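Local coordinates for metallo-beta-lactamase domain-containing protein 1 (Thermotoga maritima, PDB 1ZTC) that probably hydrolyses RNA as an endoribonuclease of the metallo-beta-lactamase superfamily, and here holds two nickel ions, at residues L67-S70 with P71-T75; I87-S90 with V91-E94; E102-T106 with K107-S111; V131-K134 with G135-L139. All coordinates share one frame; numbering follows the deposited sequence.

How the contacts relate
All four contacts are local turns or caps in connections of the metallo-beta-lactamase fold, but their chemistry follows their place. Contact 2 is the most deeply buried and relies on backbone bonds among apolar side chains, with Asn89 and Ser90 as its buried polar side chains, both hydrogen-bonded. Contact 1 packs against it through Pro71, Ile74 and Phe93. Its inner side is apolar and its outer side polar, and both contacts meet the second subunit. Contacts 3 and 4 meet at strand 130-133 and the residue after it, through a salt bridge and packing. Contact 3 reaches a phosphate through its lysine, whereas contact 4 closes a turn between two sheets with a single carboxylate.

Contact 1. Residues L67-S70 with P71-T75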
# COMPACT_ATOMS: atom_id res chain seq x y z
N LEU A 67 -11.28 -21.45 11.23
CA LEU A 67 -12.34 -21.57 12.22
C LEU A 67 -13.43 -22.58 11.84
O LEU A 67 -14.24 -22.98 12.69
CB LEU A 67 -12.99 -20.21 12.44
CG LEU A 67 -12.16 -19.21 13.22
CD1 LEU A 67 -12.80 -17.84 13.10
CD2 LEU A 67 -12.06 -19.63 14.66
N GLY A 68 -13.47 -22.97 10.58
CA GLY A 68 -14.46 -23.90 10.09
C GLY A 68 -15.84 -23.29 9.98
O GLY A 68 -16.84 -23.99 10.07
N ILE A 69 -15.91 -21.98 9.77
CA ILE A 69 -17.19 -21.30 9.66
C ILE A 69 -17.32 -20.57 8.33
O ILE A 69 -16.33 -20.36 7.64
CB ILE A 69 -17.40 -20.28 10.77
CG1 ILE A 69 -16.30 -19.22 10.74
CG2 ILE A 69 -17.49 -20.99 12.12
CD1 ILE A 69 -16.58 -18.05 11.63
N SER A 70 -18.56 -20.22 8.03
CA SER A 70 -18.92 -19.46 6.86
C SER A 70 -19.44 -18.10 7.34
O SER A 70 -19.80 -17.95 8.50
CB SER A 70 -19.97 -20.28 6.08
OG SER A 70 -20.99 -19.50 5.52
N PRO A 71 -19.46 -17.11 6.45
CA PRO A 71 -20.15 -15.85 6.75
C PRO A 71 -21.61 -16.05 7.21
O PRO A 71 -22.09 -15.29 8.02
CB PRO A 71 -20.12 -15.12 5.40
CG PRO A 71 -18.90 -15.66 4.70
CD PRO A 71 -18.85 -17.11 5.10
N ASP A 72 -22.28 -17.07 6.70
CA ASP A 72 -23.66 -17.37 7.08
C ASP A 72 -23.84 -17.74 8.55
O ASP A 72 -24.95 -17.74 9.05
CB ASP A 72 -24.23 -18.53 6.25
CG ASP A 72 -24.25 -18.22 4.77
OD1 ASP A 72 -24.29 -17.04 4.39
OD2 ASP A 72 -24.21 -19.18 3.97
N ASP A 73 -22.73 -18.07 9.22
CA ASP A 73 -22.78 -18.47 10.63
C ASP A 73 -22.63 -17.29 11.56
O ASP A 73 -22.78 -17.44 12.77
CB ASP A 73 -21.68 -19.49 10.94
CG ASP A 73 -21.80 -20.78 10.10
OD1 ASP A 73 -22.91 -21.36 9.98
OD2 ASP A 73 -20.76 -21.21 9.58
N ILE A 74 -22.32 -16.12 11.04
CA ILE A 74 -22.18 -14.94 11.88
C ILE A 74 -23.57 -14.45 12.27
O ILE A 74 -24.38 -14.16 11.40
CB ILE A 74 -21.40 -13.83 11.15
CG1 ILE A 74 -19.99 -14.33 10.77
CG2 ILE A 74 -21.36 -12.56 11.98
CD1 ILE A 74 -19.18 -14.94 11.91
N THR A 75 -23.80 -14.35 13.58
CA THR A 75 -25.08 -13.99 14.18
C THR A 75 -25.18 -12.51 14.57
O THR A 75 -26.26 -11.97 14.63
CB THR A 75 -25.31 -14.84 15.46
OG1 THR A 75 -24.22 -14.63 16.39
CG2 THR A 75 -25.38 -16.32 15.10
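The backbone N-H of Ser70 points almost straight at the carboxylate of Asp73: N to OD2 is 2.9 Å, with an N-H...O angle of 170°. OD2 takes this bond on its anti side, with the donor well out of the carboxylate plane. The first torsion of Asp73 sets CG beside its own backbone N (chi1 -60°), which turns the carboxylate back toward the residue just before the 3-10 turn 71-73. Ser70, placed ahead of that turn, also receives two of its N-H groups. Its OG accepts from the N of Asp72 at 3.0 Å, forming an ST turn, while its carbonyl O accepts from the N of Asp73, also at 3.0 Å. Pro71 suits the first position of the turn because it has no N-H to satisfy and its ring favours the phi needed there.

On the inner side, Ile69 CD1 meets Ile74 CD1 at 4.1 Å, and both isoleucines rest on Tyr39 and Phe64. Just before, Gly68 ends helix 57-67 in a Schellman motif, whose positive phi glycine tolerates easily. The carboxylate of Asp72 faces outward to Arg118 of the second subunit in a salt bridge. The chain therefore leaves one helix and starts a new turn within a few residues, and the polar groups at that start are met locally: a short hydroxyl and a short carboxylate reach the backbone N-H groups that no preceding turn could serve.

Contact 2. Residues I87-S90 with V91-E94; sequences IFNS and VLFE
Phe88, Asn89 and Ser90 bond in turn to Val91, Leu92 and Phe93 in a 3-10 run that follows helix 84-87. That helix carries the end of the HxHxDH motif of the metallo-beta-lactamase fold, with the nickel ligands Asp85 and His86.

At its last residue, Ile87, the carbonyl O receives both Ser90 N and Ser90 OG, the hydroxyl at 2.6 Å and nearly along the C=O axis.

Phe88 makes the next bond of the run, its carbonyl O accepting from Val91 N (3.2 Å, nearly straight at 174°). Val91 CG1 and CG2 lie against the same Phe88 O, CG2 at 3.3 Å. The Phe88 ring approaches Val91 obliquely, CE2 to CG2 at 4.3 Å, and packs on Leu54 of the second subunit.

Asn89 O accepts from Leu92 N at 2.9 Å, and Phe93 CE2 packs close to it at 3.3 Å. Asn89 ND2 donates to Pro51 O, tying the turn to the loop after strand 45-49.

Ser90 completes the series, its O accepting from Phe93 N at 3.1 Å. Its hydroxyl lies between the backbone N and the carbonyl carbon (chi1 66°), a position that lets OG reach back to the preceding turn. Small and polar, Ser90 touches Val123, and its OG accepts from Trp127 NE1. Beyond it, Leu92 CB sits 4.0 Å above the plane of the Phe93 ring, over its centre.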
# COMPACT_ATOMS: atom_id res chain seq x y z
N ILE A 87 -16.79 -1.05 8.11
CA ILE A 87 -18.10 -1.65 7.89
C ILE A 87 -18.30 -2.39 6.57
O ILE A 87 -19.30 -3.10 6.42
CB ILE A 87 -19.22 -0.59 8.00
CG1 ILE A 87 -19.13 0.42 6.82
CG2 ILE A 87 -19.16 0.11 9.34
CD1 ILE A 87 -20.21 1.41 6.77
N PHE A 88 -17.43 -2.17 5.60
CA PHE A 88 -17.72 -2.65 4.24
C PHE A 88 -18.09 -4.14 4.20
O PHE A 88 -19.07 -4.55 3.53
CB PHE A 88 -16.53 -2.45 3.30
CG PHE A 88 -16.78 -3.00 1.94
CD1 PHE A 88 -17.44 -2.24 1.00
CD2 PHE A 88 -16.44 -4.31 1.63
CE1 PHE A 88 -17.77 -2.77 -0.24
CE2 PHE A 88 -16.76 -4.85 0.38
CZ PHE A 88 -17.41 -4.06 -0.55
N ASN A 89 -17.31 -4.95 4.91
CA ASN A 89 -17.47 -6.41 4.88
C ASN A 89 -18.77 -6.89 5.52
O ASN A 89 -19.10 -8.07 5.43
CB ASN A 89 -16.26 -7.14 5.52
CG ASN A 89 -15.00 -7.02 4.71
OD1 ASN A 89 -15.06 -6.77 3.52
ND2 ASN A 89 -13.83 -7.24 5.34
N SER A 90 -19.51 -5.97 6.15
CA SER A 90 -20.86 -6.26 6.67
C SER A 90 -21.78 -6.85 5.59
O SER A 90 -22.69 -7.60 5.89
CB SER A 90 -21.47 -4.98 7.24
OG SER A 90 -21.72 -3.99 6.24
N VAL A 91 -21.53 -6.51 4.32
CA VAL A 91 -22.29 -7.05 3.21
C VAL A 91 -22.21 -8.58 3.09
O VAL A 91 -23.06 -9.20 2.46
CB VAL A 91 -21.91 -6.37 1.85
CG1 VAL A 91 -22.08 -4.87 1.93
CG2 VAL A 91 -20.45 -6.73 1.41
N LEU A 92 -21.21 -9.18 3.72
CA LEU A 92 -21.05 -10.64 3.69
C LEU A 92 -21.98 -11.40 4.64
O LEU A 92 -22.20 -12.58 4.44
CB LEU A 92 -19.61 -11.03 4.02
CG LEU A 92 -18.56 -10.54 3.02
CD1 LEU A 92 -17.17 -10.69 3.60
CD2 LEU A 92 -18.70 -11.28 1.71
N PHE A 93 -22.49 -10.73 5.66
CA PHE A 93 -23.18 -11.43 6.75
C PHE A 93 -24.70 -11.22 6.66
O PHE A 93 -25.26 -10.31 7.25
CB PHE A 93 -22.60 -11.01 8.09
CG PHE A 93 -21.10 -11.07 8.11
CD1 PHE A 93 -20.45 -12.28 7.99
CD2 PHE A 93 -20.34 -9.92 8.18
CE1 PHE A 93 -19.06 -12.34 7.94
CE2 PHE A 93 -18.97 -9.97 8.15
CZ PHE A 93 -18.32 -11.20 8.04
N GLU A 94 -25.35 -12.11 5.93
CA GLU A 94 -26.77 -11.98 5.60
C GLU A 94 -27.68 -12.36 6.75
O GLU A 94 -28.88 -12.05 6.73
CB GLU A 94 -27.18 -12.92 4.44
CG GLU A 94 -26.16 -13.17 3.30
CD GLU A 94 -26.33 -12.26 2.10
OE1 GLU A 94 -27.43 -11.70 1.90
OE2 GLU A 94 -25.34 -12.13 1.33

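Contact 3. Residues E102-T106 with K107-S111; sequences EVYKT and KNYLS. With PO4 (phosphate ion), chain G.
Tyr109 lays the edge of its ring against Tyr104: CE2 is 3.5 Å from the carbonyl O of Tyr104 and 4.1 Å from its ring atom CD2. The two side chains cross at about a right angle. The carbonyl O of Tyr104 lies near the plane of the Tyr109 ring, at its edge, and Tyr109 CE2 lies at the edge of the Tyr104 ring. A face of the Tyr104 ring is occupied by Lys105 CG, and the lysine then curls so that its NZ donates to Tyr104 OH at 3.1 Å. Tyrosine suits both places, offering a flat apolar body to the interior.

The Tyr104 carbonyl has a second role, accepting from Lys107 N at 3.1 Å to close the last turn of the 3-10 segment 102-106. Before it, Thr106 OG1 doubles back to Val103 O (2.8 Å, in the carbonyl plane), an oxygen that also takes Thr106 N, and is also bonded to Arg154. Beyond the turn the Lys107 chain, bent at chi3 (-145°), leads its end away from Tyr104 to a phosphate ion, probably from the crystallisation liquor. NZ donates to phosphate O3 at 2.6 Å and more weakly to O2. Glu155 forms a salt bridge with the same NZ, while Arg154 N of the same chain and Lys187 NZ of the third subunit also bind the phosphate. The Lys107 side chain lies about 8 Å from a nickel ion.

The whole piece joins strand 97-101 to helix 114-125. Both tyrosines pack on Ile124 of that helix, and Tyr104 also lies on Leu132 of strand 130-133.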
# COMPACT_ATOMS: atom_id res chain seq x y z
N GLU A 102 -27.37 4.92 17.61
CA GLU A 102 -28.56 5.48 16.97
C GLU A 102 -28.32 6.78 16.19
O GLU A 102 -29.00 7.04 15.19
CB GLU A 102 -29.66 5.71 18.03
CG GLU A 102 -29.25 6.61 19.20
CD GLU A 102 -30.37 6.88 20.19
OE1 GLU A 102 -31.49 6.34 20.02
OE2 GLU A 102 -30.10 7.63 21.15
N VAL A 103 -27.32 7.56 16.58
CA VAL A 103 -27.12 8.87 15.99
C VAL A 103 -26.52 8.79 14.56
O VAL A 103 -26.45 9.79 13.87
CB VAL A 103 -26.34 9.79 17.00
CG1 VAL A 103 -24.90 9.48 17.02
CG2 VAL A 103 -26.54 11.24 16.73
N TYR A 104 -26.18 7.59 14.10
CA TYR A 104 -25.75 7.40 12.71
C TYR A 104 -26.87 7.79 11.76
O TYR A 104 -26.61 8.30 10.67
CB TYR A 104 -25.26 5.96 12.45
CG TYR A 104 -26.25 5.02 11.81
CD1 TYR A 104 -27.16 4.31 12.58
CD2 TYR A 104 -26.29 4.85 10.43
CE1 TYR A 104 -28.08 3.44 11.99
CE2 TYR A 104 -27.21 3.98 9.83
CZ TYR A 104 -28.09 3.28 10.61
OH TYR A 104 -29.01 2.42 10.01
N LYS A 105 -28.11 7.55 12.17
CA LYS A 105 -29.27 7.91 11.35
C LYS A 105 -29.42 9.42 11.09
O LYS A 105 -30.16 9.81 10.20
CB LYS A 105 -30.55 7.38 11.99
CG LYS A 105 -30.70 5.89 11.83
CD LYS A 105 -32.04 5.38 12.32
CE LYS A 105 -32.58 4.26 11.40
NZ LYS A 105 -31.70 3.03 11.37
N THR A 106 -28.71 10.26 11.85
CA THR A 106 -28.76 11.71 11.66
C THR A 106 -27.76 12.22 10.63
O THR A 106 -27.75 13.41 10.34
CB THR A 106 -28.55 12.48 12.98
OG1 THR A 106 -27.18 12.42 13.41
CG2 THR A 106 -29.45 11.94 14.08
N LYS A 107 -26.90 11.34 10.11
CA LYS A 107 -25.95 11.71 9.08
C LYS A 107 -26.51 11.47 7.68
O LYS A 107 -27.19 10.48 7.43
CB LYS A 107 -24.64 10.92 9.21
CG LYS A 107 -23.77 11.37 10.31
CD LYS A 107 -22.30 11.01 10.05
CE LYS A 107 -21.63 10.67 11.37
NZ LYS A 107 -20.15 10.77 11.36
N ASN A 108 -26.22 12.39 6.78
CA ASN A 108 -26.60 12.29 5.40
C ASN A 108 -25.41 11.71 4.64
O ASN A 108 -24.49 12.44 4.25
CB ASN A 108 -26.95 13.70 4.92
CG ASN A 108 -27.41 13.75 3.49
OD1 ASN A 108 -27.36 12.76 2.77
ND2 ASN A 108 -27.84 14.90 3.07
N TYR A 109 -25.43 10.40 4.44
CA TYR A 109 -24.34 9.70 3.77
C TYR A 109 -24.26 10.02 2.29
O TYR A 109 -23.19 9.99 1.71
CB TYR A 109 -24.44 8.19 4.03
CG TYR A 109 -24.14 7.93 5.47
CD1 TYR A 109 -22.83 7.88 5.91
CD2 TYR A 109 -25.16 7.81 6.41
CE1 TYR A 109 -22.53 7.68 7.25
CE2 TYR A 109 -24.87 7.60 7.77
CZ TYR A 109 -23.55 7.55 8.17
OH TYR A 109 -23.22 7.38 9.49
N LEU A 110 -25.39 10.33 1.67
CA LEU A 110 -25.41 10.77 0.27
C LEU A 110 -24.65 12.05 0.02
O LEU A 110 -24.27 12.36 -1.11
CB LEU A 110 -26.84 11.08 -0.20
CG LEU A 110 -27.72 9.89 -0.49
CD1 LEU A 110 -29.02 10.39 -1.09
CD2 LEU A 110 -26.99 8.91 -1.42
N SER A 111 -24.46 12.83 1.07
CA SER A 111 -23.69 14.05 0.95
C SER A 111 -22.16 13.82 1.05
O SER A 111 -21.41 14.77 0.91
CB SER A 111 -24.15 15.12 1.97
OG SER A 111 -23.54 14.96 3.25
P PO4 G . -19.23 13.84 12.76
O1 PO4 G . -20.16 15.02 12.81
O2 PO4 G . -18.87 13.54 11.34
O3 PO4 G . -19.95 12.60 13.22
O4 PO4 G . -18.04 14.14 13.62
O HOH W 1 -28.63 8.41 7.73

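Contact 4. Residues V131-K134 with G135-L139; sequences VLLK and GEESL
Two torsions fold Glu137 back over Leu133 and Lys134: CG lies beside its own backbone N (chi1 -64°), and the chain then bends sharply at chi2 (86°). The carboxylate thus lands inside the turn that joins strand 130-133, at the edge of one sheet of the metallo-beta-lactamase sandwich, to strand 138-139 at the edge of the other. Here it bridges two successive backbone N-H groups. Lys134 N gives a short, nearly straight bond to OE2 (2.7 Å), using the syn lone pair, and Gly135 N reaches OE1 on its syn side at 2.9 Å, though less directly.

The aliphatic part of the glutamate lies across Leu133, with Glu137 CG 4.0 Å from Leu133 CD2; the carboxylate carbon CD is 3.8 Å from the same methyl. A leucine suits this spot because its branched apolar end packs against the glutamate chain and Val146. Gly135 has backbone angles that would jam a CB against the preceding carbonyl, hence glycine. Lys134, by contrast, directs its amine outward to Glu102 in a salt bridge. At the heart of the turn, Glu137 OE2 also comes within 3.5 Å of Leu133 CA.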
# COMPACT_ATOMS: atom_id res chain seq x y z
N VAL A 131 -29.96 -3.21 15.56
CA VAL A 131 -30.22 -2.78 16.93
C VAL A 131 -29.52 -1.44 17.13
O VAL A 131 -28.32 -1.33 16.90
CB VAL A 131 -29.69 -3.80 17.94
CG1 VAL A 131 -29.75 -3.25 19.38
CG2 VAL A 131 -30.55 -5.06 17.84
N LEU A 132 -30.29 -0.43 17.53
CA LEU A 132 -29.75 0.91 17.76
C LEU A 132 -29.29 1.04 19.20
O LEU A 132 -30.05 0.78 20.11
CB LEU A 132 -30.79 1.98 17.40
CG LEU A 132 -31.28 1.88 15.95
CD1 LEU A 132 -32.42 2.86 15.74
CD2 LEU A 132 -30.18 2.13 14.93
N LEU A 133 -28.04 1.42 19.39
CA LEU A 133 -27.46 1.58 20.72
C LEU A 133 -27.37 3.05 21.12
O LEU A 133 -27.38 3.96 20.25
CB LEU A 133 -26.06 0.95 20.75
CG LEU A 133 -26.01 -0.55 20.43
CD1 LEU A 133 -24.57 -1.02 20.32
CD2 LEU A 133 -26.80 -1.37 21.49
N LYS A 134 -27.33 3.29 22.43
CA LYS A 134 -27.18 4.65 22.98
C LYS A 134 -25.86 4.84 23.73
O LYS A 134 -25.42 5.97 23.93
CB LYS A 134 -28.32 4.92 23.94
CG LYS A 134 -29.69 4.84 23.30
CD LYS A 134 -30.78 5.37 24.25
CE LYS A 134 -32.17 5.56 23.58
NZ LYS A 134 -32.44 6.97 23.12
N GLY A 135 -25.23 3.73 24.13
CA GLY A 135 -24.12 3.76 25.07
C GLY A 135 -24.57 3.30 26.46
O GLY A 135 -25.70 3.49 26.84
N GLU A 136 -23.64 2.68 27.18
CA GLU A 136 -23.83 2.12 28.50
C GLU A 136 -24.54 0.75 28.52
O GLU A 136 -24.61 0.15 29.57
CB GLU A 136 -24.55 3.10 29.47
CG GLU A 136 -23.79 4.42 29.68
CD GLU A 136 -22.37 4.19 30.15
OE1 GLU A 136 -22.19 3.43 31.13
OE2 GLU A 136 -21.42 4.73 29.54
N GLU A 137 -25.01 0.24 27.37
CA GLU A 137 -25.60 -1.09 27.34
C GLU A 137 -24.57 -2.16 27.72
O GLU A 137 -23.37 -2.01 27.49
CB GLU A 137 -26.12 -1.48 25.95
CG GLU A 137 -27.27 -0.65 25.43
CD GLU A 137 -26.81 0.63 24.71
OE1 GLU A 137 -25.59 0.90 24.62
OE2 GLU A 137 -27.69 1.36 24.23
N SER A 138 -25.06 -3.22 28.35
CA SER A 138 -24.29 -4.40 28.63
C SER A 138 -24.93 -5.52 27.83
O SER A 138 -26.10 -5.84 28.03
CB SER A 138 -24.39 -4.70 30.14
OG SER A 138 -23.12 -5.08 30.62
N LEU A 139 -24.16 -6.12 26.93
CA LEU A 139 -24.68 -7.10 25.98
C LEU A 139 -24.06 -8.47 26.20
O LEU A 139 -22.97 -8.58 26.78
CB LEU A 139 -24.33 -6.66 24.55
CG LEU A 139 -24.83 -5.30 24.05
CD1 LEU A 139 -24.27 -4.97 22.68
CD2 LEU A 139 -26.36 -5.25 24.03